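Local atomic coordinates of glutathione-independent glyoxalase DJ-1 (Schizosaccharomyces pombe, PDB entry 4QYT), a protein that converts methylglyoxal to D-lactate in a single step without glutathione and takes part in protection against reactive oxygen species. Residues S90-P93 against F94-Q97. Residues are numbered along the deposited sequence; the frame is centred on the assembly and turned at random.
Sequences STTP and FVQQ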
loop_
_atom_site.group_PDB
_atom_site.type_symbol
_atom_site.label_atom_id
_atom_site.label_comp_id
_atom_site.label_asym_id
_atom_site.label_seq_id
_atom_site.Cartn_x
_atom_site.Cartn_y
_atom_site.Cartn_z
ATOM N N SER A 90 17.099 2.688 -10.532
ATOM C CA SER A 90 18.289 1.850 -10.574
ATOM C C SER A 90 19.338 2.431 -11.527
ATOM O O SER A 90 20.519 2.095 -11.383
ATOM C CB SER A 90 17.990 0.401 -10.935
ATOM O OG SER A 90 17.548 0.301 -12.278
ATOM N N THR A 91 18.929 3.246 -12.499
ATOM C CA THR A 91 19.842 3.782 -13.491
ATOM C C THR A 91 20.093 5.264 -13.265
ATOM O O THR A 91 20.643 5.938 -14.128
ATOM C CB THR A 91 19.305 3.536 -14.909
ATOM O OG1 THR A 91 18.063 4.210 -15.128
ATOM C CG2 THR A 91 19.210 2.054 -15.215
ATOM N N THR A 92 19.807 5.748 -12.060
ATOM C CA THR A 92 20.130 7.134 -11.720
ATOM C C THR A 92 21.400 7.161 -10.906
ATOM O O THR A 92 21.412 6.616 -9.803
ATOM C CB THR A 92 18.977 7.733 -10.916
ATOM O OG1 THR A 92 17.776 7.712 -11.672
ATOM C CG2 THR A 92 19.226 9.156 -10.524
ATOM N N PRO A 93 22.480 7.820 -11.359
ATOM C CA PRO A 93 23.712 7.812 -10.567
ATOM C C PRO A 93 23.528 8.290 -9.150
ATOM O O PRO A 93 24.152 7.727 -8.256
ATOM C CB PRO A 93 24.678 8.652 -11.421
ATOM C CG PRO A 93 24.210 8.368 -12.824
ATOM C CD PRO A 93 22.707 8.331 -12.730
ATOM N N PHE A 94 22.711 9.326 -8.922
ATOM C CA PHE A 94 22.526 9.802 -7.561
ATOM C C PHE A 94 22.086 8.678 -6.622
ATOM O O PHE A 94 22.569 8.569 -5.490
ATOM C CB PHE A 94 21.513 10.918 -7.567
ATOM C CG PHE A 94 21.238 11.522 -6.207
ATOM C CD1 PHE A 94 22.004 12.576 -5.762
ATOM C CD2 PHE A 94 20.202 11.085 -5.386
ATOM C CE1 PHE A 94 21.753 13.174 -4.545
ATOM C CE2 PHE A 94 19.944 11.689 -4.160
ATOM C CZ PHE A 94 20.710 12.754 -3.760
ATOM N N VAL A 95 21.100 7.893 -7.069
ATOM C CA VAL A 95 20.605 6.776 -6.267
ATOM C C VAL A 95 21.677 5.737 -6.012
ATOM O O VAL A 95 21.882 5.274 -4.896
ATOM C CB VAL A 95 19.348 6.159 -6.907
ATOM C CG1 VAL A 95 18.889 4.944 -6.147
ATOM C CG2 VAL A 95 18.233 7.181 -7.016
ATOM N N GLN A 96 22.405 5.398 -7.080
ATOM C CA GLN A 96 23.506 4.454 -6.960
ATOM C C GLN A 96 24.581 4.951 -5.973
ATOM O O GLN A 96 25.144 4.173 -5.198
ATOM C CB GLN A 96 24.164 4.209 -8.318
ATOM C CG GLN A 96 23.255 3.613 -9.371
ATOM C CD GLN A 96 23.796 3.838 -10.767
ATOM O OE1 GLN A 96 24.903 4.382 -10.948
ATOM N NE2 GLN A 96 23.041 3.409 -11.758
ATOM N N GLN A 97 24.913 6.238 -6.074
ATOM C CA GLN A 97 25.920 6.845 -5.206
ATOM C C GLN A 97 25.496 6.795 -3.746
ATOM O O GLN A 97 26.301 6.522 -2.855
ATOM C CB GLN A 97 26.143 8.305 -5.601
ATOM C CG GLN A 97 26.871 8.501 -6.941
ATOM C CD GLN A 97 26.640 9.868 -7.616
ATOM O OE1 GLN A 97 25.815 10.689 -7.196
ATOM N NE2 GLN A 97 27.357 10.102 -8.673
HETATM O O HOH W 1 23.469 4.533 -14.584
#
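The side chain of Gln96 folds back over the start of its own helix and overlaps the backbone from Ser90 to Pro93. Its CG lies beside the backbone N (chi1 -61°), and the extended chain beyond it carries the amide to the end of the preceding helix. There Gln96 NE2 donates to Ser90 O at 2.9 Å. The N-H...O angle is 174°, and the acceptor lies in the amide plane, though the donor is tilted 23° from the carbonyl plane. Ser90 O also accepts from Thr122 OG1, so two donors grip it. Water 1 joins Gln96 NE2 to Thr91 O, a second link to the turn. Gln96 OE1 is 3.7 Å from Pro93 CA. With an alanine here, Ser90 O would probably be left with one donor fewer, and the water link to Thr91 O would be lost.

The backbone of Gln96 is tied here too: Gln96 N hydrogen-bonds to Thr92 O at 3.1 Å. Gln97 N hydrogen-bonds to Pro93 O at 2.7 Å, continuing this first-turn pattern. Thr92 occupies the N-cap position, but its OG1 makes no capping bond and turns back to Thr88 O. Thr92 CB packs on Val95 CG2 at 4.0 Å, and Thr92 CG2 meets Phe94 CB at 4.1 Å.

The contact lies where a short loop joins the end of helix 83-90 to the start of helix 93-102, away from the annotated active-site residues. Helix 118-122 lies alongside Ser90 and Gln96, while Phe94 and Val95 pack on Phe10 of strand 7-12.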